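Local coordinates for BpsB (PgaB), Poly-beta-1,6-N-acetyl-D-glucosamine N-deacetylase (Bordetella bronchiseptica RB50, PDB 5BU6), which catalyses removal of N-acetyl groups from poly-beta-1,6-N-acetyl-D-glucosamine, as a family 4 carbohydrate esterase required for biofilm formation in Bordetella bronchiseptica, at residues Leu148-Arg160 with Arg195-Ile207. The protein carries 5 engineered substitutions. Sequence-based numbering, arbitrary orientation.
Engineered in segment 195-207: His205 (natural residue Asp). With NI (nickel (II) ion), chain C; EDO (1,2-ethanediol), chain J; SCN (thiocyanate ion), chain H.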
# COMPACT_ATOMS: atom_id res chain seq x y z
N LEU A 148 -2.21 -12.03 -12.01
CA LEU A 148 -1.40 -10.84 -12.22
C LEU A 148 -1.26 -10.00 -10.96
O LEU A 148 -0.37 -9.18 -10.88
CB LEU A 148 -2.01 -9.96 -13.31
CG LEU A 148 -2.12 -10.48 -14.74
CD1 LEU A 148 -3.06 -9.57 -15.50
CD2 LEU A 148 -0.74 -10.50 -15.39
N VAL A 149 -2.14 -10.19 -9.99
CA VAL A 149 -2.24 -9.23 -8.89
C VAL A 149 -2.01 -9.88 -7.53
O VAL A 149 -2.65 -10.87 -7.21
CB VAL A 149 -3.62 -8.55 -8.90
CG1 VAL A 149 -3.83 -7.73 -7.64
CG2 VAL A 149 -3.78 -7.69 -10.16
N GLU A 150 -1.12 -9.31 -6.74
CA GLU A 150 -0.89 -9.72 -5.35
C GLU A 150 -1.67 -8.77 -4.46
O GLU A 150 -1.53 -7.55 -4.58
CB GLU A 150 0.60 -9.65 -5.00
CG GLU A 150 0.92 -9.75 -3.51
CD GLU A 150 1.45 -11.12 -3.11
OE1 GLU A 150 1.61 -11.99 -4.00
OE2 GLU A 150 1.71 -11.33 -1.91
N LEU A 151 -2.51 -9.31 -3.59
CA LEU A 151 -3.25 -8.47 -2.65
C LEU A 151 -2.41 -8.27 -1.40
O LEU A 151 -1.75 -9.19 -0.90
CB LEU A 151 -4.60 -9.10 -2.31
CG LEU A 151 -5.64 -9.23 -3.42
CD1 LEU A 151 -6.98 -9.72 -2.84
CD2 LEU A 151 -5.81 -7.94 -4.18
N ALA A 152 -2.44 -7.05 -0.89
CA ALA A 152 -1.72 -6.68 0.31
C ALA A 152 -2.65 -5.92 1.23
O ALA A 152 -3.67 -5.41 0.80
CB ALA A 152 -0.50 -5.82 -0.05
N SER A 153 -2.28 -5.84 2.50
CA SER A 153 -2.98 -4.97 3.44
C SER A 153 -2.49 -3.53 3.29
O SER A 153 -1.29 -3.29 3.22
CB SER A 153 -2.77 -5.44 4.87
OG SER A 153 -3.36 -4.57 5.82
N HIS A 154 -3.44 -2.59 3.25
CA HIS A 154 -3.14 -1.16 3.43
C HIS A 154 -3.66 -0.73 4.80
O HIS A 154 -4.03 0.43 4.98
CB HIS A 154 -3.76 -0.33 2.30
CG HIS A 154 -3.04 0.95 2.02
ND1 HIS A 154 -1.76 1.20 2.48
CD2 HIS A 154 -3.43 2.06 1.34
CE1 HIS A 154 -1.39 2.42 2.10
NE2 HIS A 154 -2.38 2.95 1.39
N SER A 155 -3.66 -1.68 5.73
CA SER A 155 -4.23 -1.61 7.10
C SER A 155 -5.75 -1.82 7.06
O SER A 155 -6.35 -1.84 6.00
CB SER A 155 -3.90 -0.30 7.83
OG SER A 155 -4.79 0.75 7.46
N HIS A 156 -6.35 -2.00 8.23
CA HIS A 156 -7.81 -2.01 8.36
C HIS A 156 -8.28 -0.57 8.50
O HIS A 156 -8.97 -0.06 7.64
CB HIS A 156 -8.27 -2.85 9.56
CG HIS A 156 -9.76 -2.91 9.73
ND1 HIS A 156 -10.60 -3.41 8.75
CD2 HIS A 156 -10.56 -2.54 10.75
CE1 HIS A 156 -11.85 -3.34 9.17
NE2 HIS A 156 -11.85 -2.81 10.38
N ASN A 157 -7.87 0.09 9.56
CA ASN A 157 -8.30 1.46 9.81
C ASN A 157 -7.14 2.34 10.28
O ASN A 157 -7.26 3.10 11.22
CB ASN A 157 -9.43 1.47 10.84
CG ASN A 157 -10.14 2.80 10.92
OD1 ASN A 157 -10.11 3.61 9.98
ND2 ASN A 157 -10.78 3.05 12.06
N LEU A 158 -5.98 2.22 9.64
CA LEU A 158 -4.86 3.09 10.01
C LEU A 158 -4.59 4.13 8.94
O LEU A 158 -3.60 4.86 9.02
CB LEU A 158 -3.60 2.26 10.24
CG LEU A 158 -3.72 1.23 11.35
CD1 LEU A 158 -2.44 0.44 11.42
CD2 LEU A 158 -4.03 1.88 12.69
N HIS A 159 -5.46 4.20 7.94
CA HIS A 159 -5.24 5.13 6.83
C HIS A 159 -5.90 6.47 7.14
O HIS A 159 -6.76 6.96 6.40
CB HIS A 159 -5.79 4.51 5.52
CG HIS A 159 -5.11 5.04 4.28
ND1 HIS A 159 -5.04 6.38 3.98
CD2 HIS A 159 -4.51 4.39 3.26
CE1 HIS A 159 -4.41 6.54 2.84
NE2 HIS A 159 -4.07 5.35 2.38
N ARG A 160 -5.50 7.06 8.27
CA ARG A 160 -6.10 8.31 8.72
C ARG A 160 -5.24 8.93 9.80
O ARG A 160 -4.29 8.30 10.27
CB ARG A 160 -7.50 8.05 9.28
CG ARG A 160 -7.46 7.10 10.45
CD ARG A 160 -8.80 6.71 11.03
NE ARG A 160 -8.56 5.65 12.01
CZ ARG A 160 -8.45 5.83 13.33
NH1 ARG A 160 -8.21 4.79 14.11
NH2 ARG A 160 -8.61 7.03 13.87
N ARG A 195 -3.64 -2.19 19.59
CA ARG A 195 -4.45 -1.56 18.56
C ARG A 195 -3.89 -1.85 17.17
O ARG A 195 -4.62 -2.29 16.28
CB ARG A 195 -4.56 -0.04 18.80
CG ARG A 195 -5.35 0.73 17.74
CD ARG A 195 -5.60 2.19 18.17
NE ARG A 195 -4.36 2.93 18.41
CZ ARG A 195 -3.62 3.46 17.44
NH1 ARG A 195 -3.99 3.35 16.17
NH2 ARG A 195 -2.50 4.12 17.73
N VAL A 196 -2.59 -1.63 16.97
CA VAL A 196 -2.00 -1.89 15.66
C VAL A 196 -2.06 -3.38 15.30
O VAL A 196 -2.36 -3.73 14.16
CB VAL A 196 -0.54 -1.41 15.58
CG1 VAL A 196 0.06 -1.80 14.26
CG2 VAL A 196 -0.46 0.10 15.80
N ARG A 197 -1.78 -4.26 16.26
CA ARG A 197 -1.88 -5.70 15.99
C ARG A 197 -3.26 -6.15 15.54
O ARG A 197 -3.39 -6.84 14.53
CB ARG A 197 -1.49 -6.52 17.22
CG ARG A 197 -1.12 -7.95 16.86
CD ARG A 197 -0.82 -8.77 18.10
NE ARG A 197 0.40 -8.34 18.79
CZ ARG A 197 0.41 -7.61 19.90
NH1 ARG A 197 -0.73 -7.22 20.46
NH2 ARG A 197 1.57 -7.27 20.46
N GLN A 198 -4.28 -5.77 16.29
CA GLN A 198 -5.66 -6.12 15.95
C GLN A 198 -6.04 -5.57 14.59
O GLN A 198 -6.70 -6.25 13.81
CB GLN A 198 -6.62 -5.59 17.02
CG GLN A 198 -8.08 -5.96 16.79
CD GLN A 198 -8.40 -7.40 17.18
OE1 GLN A 198 -8.01 -8.34 16.49
NE2 GLN A 198 -9.14 -7.56 18.27
N ASP A 199 -5.60 -4.35 14.28
CA ASP A 199 -5.84 -3.77 12.97
C ASP A 199 -5.27 -4.64 11.85
O ASP A 199 -5.98 -4.98 10.90
CB ASP A 199 -5.23 -2.37 12.88
CG ASP A 199 -5.63 -1.65 11.61
OD1 ASP A 199 -5.03 -1.93 10.55
OD2 ASP A 199 -6.56 -0.81 11.67
N LEU A 200 -3.99 -5.00 11.94
CA LEU A 200 -3.38 -5.79 10.88
C LEU A 200 -4.04 -7.17 10.78
O LEU A 200 -4.28 -7.67 9.68
CB LEU A 200 -1.87 -5.94 11.11
CG LEU A 200 -1.10 -4.62 11.12
CD1 LEU A 200 0.40 -4.82 11.29
CD2 LEU A 200 -1.40 -3.83 9.87
N LYS A 201 -4.31 -7.78 11.93
CA LYS A 201 -4.93 -9.10 11.98
C LYS A 201 -6.31 -9.07 11.31
O LYS A 201 -6.65 -9.93 10.51
CB LYS A 201 -5.07 -9.60 13.42
CG LYS A 201 -5.48 -11.06 13.54
CD LYS A 201 -6.08 -11.38 14.91
CE LYS A 201 -5.24 -10.85 16.07
NZ LYS A 201 -3.99 -11.64 16.31
N THR A 202 -7.10 -8.06 11.65
CA THR A 202 -8.40 -7.87 11.02
C THR A 202 -8.30 -7.73 9.49
O THR A 202 -9.07 -8.38 8.77
CB THR A 202 -9.13 -6.65 11.62
OG1 THR A 202 -9.30 -6.86 13.02
CG2 THR A 202 -10.51 -6.47 10.99
N SER A 203 -7.38 -6.91 8.99
CA SER A 203 -7.28 -6.73 7.54
C SER A 203 -6.90 -8.04 6.84
O SER A 203 -7.44 -8.36 5.77
CB SER A 203 -6.27 -5.62 7.17
OG SER A 203 -4.94 -6.04 7.42
N ALA A 204 -6.00 -8.82 7.43
CA ALA A 204 -5.63 -10.11 6.83
C ALA A 204 -6.81 -11.11 6.87
O ALA A 204 -7.06 -11.84 5.91
CB ALA A 204 -4.40 -10.70 7.52
N HIS A 205 -7.54 -11.14 7.98
CA HIS A 205 -8.69 -12.03 8.04
C HIS A 205 -9.77 -11.62 7.01
O HIS A 205 -10.32 -12.47 6.32
CB HIS A 205 -9.28 -12.06 9.44
CG HIS A 205 -10.71 -12.50 9.46
ND1 HIS A 205 -11.08 -13.83 9.42
CD2 HIS A 205 -11.86 -11.79 9.49
CE1 HIS A 205 -12.39 -13.92 9.43
NE2 HIS A 205 -12.89 -12.70 9.47
N LEU A 206 -10.06 -10.33 6.92
CA LEU A 206 -11.10 -9.89 5.99
C LEU A 206 -10.73 -10.24 4.55
O LEU A 206 -11.58 -10.69 3.78
CB LEU A 206 -11.36 -8.38 6.11
CG LEU A 206 -12.13 -8.01 7.39
CD1 LEU A 206 -12.18 -6.50 7.54
CD2 LEU A 206 -13.54 -8.63 7.38
N ILE A 207 -9.46 -10.03 4.19
CA ILE A 207 -9.02 -10.34 2.84
C ILE A 207 -9.11 -11.83 2.54
O ILE A 207 -9.67 -12.23 1.52
CB ILE A 207 -7.58 -9.82 2.58
CG1 ILE A 207 -7.58 -8.29 2.56
CG2 ILE A 207 -7.03 -10.37 1.28
CD1 ILE A 207 -6.18 -7.66 2.62
NI NI C . -2.96 4.94 0.67
C1 EDO J . 1.07 -12.45 -7.79
O1 EDO J . 1.41 -11.45 -8.76
C2 EDO J . 2.35 -13.11 -7.27
O2 EDO J . 3.05 -12.25 -6.35
S SCN H . -17.79 -11.60 7.48
C SCN H . -16.47 -12.19 8.56
N SCN H . -15.64 -12.57 9.24
O HOH W 1 -1.93 4.65 -1.17
O HOH W 2 -3.37 6.87 -0.22
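Asp199, on a helix, holds the loop of His156 and Asn157 and so illustrates how a metal-bearing loop can be anchored by a neighbouring helix. In this family 4 carbohydrate esterase the sequence from His154 to His159 is the H-S-x-x-x-H motif: with Asp84, both histidines bind nickel through NE2, and two waters join them. The loop follows strand 149-153, against which helix 195-207 runs roughly antiparallel (152°).

Three hydrogen bonds cross between the segments. The Asp199 carboxylate spans two successive amides: His156 N reaches OD1 at 2.7 Å, on the syn side but 31° out of the carboxylate plane, whereas Asn157 N meets the syn lone pair of OD2 at 2.6 Å. With CG anti to the backbone N (chi1 -171°), the carboxylate extends toward the loop, and the paired bonds restrain its rotation. Nearer the strand, Ser153 OG donates to Ser203 OG (2.7 Å), and Ser203 OG in turn donates a hydrogen bond to Leu200 O; Ser153 OG also accepts from Ser155 N, an ST turn. Ser155 OG in turn donates to His154 O and accepts from Leu158 N, bracing the loop internally between the two metal ligands.

Van der Waals packing flanks these bonds. The Leu158 and Asp199 side chains pass each other head to tail, with Leu158 CG 3.5 Å from Asp199 CG, while Leu158 CD2 reaches Arg195 NH1; that guanidinium is engaged by Glu187 and Ala173 O. Along the strand, Ile207 sets CG2 near Leu151 CD1 (4.2 Å) and CD1 near Ala152 O. The His156 ring, hydrogen-bonded through ND1 to Thr110 OG1, packs on the helix, Leu206 CD1 being 3.6 Å from His156 CE1. Thr202 completes the packing with a CH-pi contact, CG2 standing 3.7 Å from the His156 ring centroid and merely 4° off the normal.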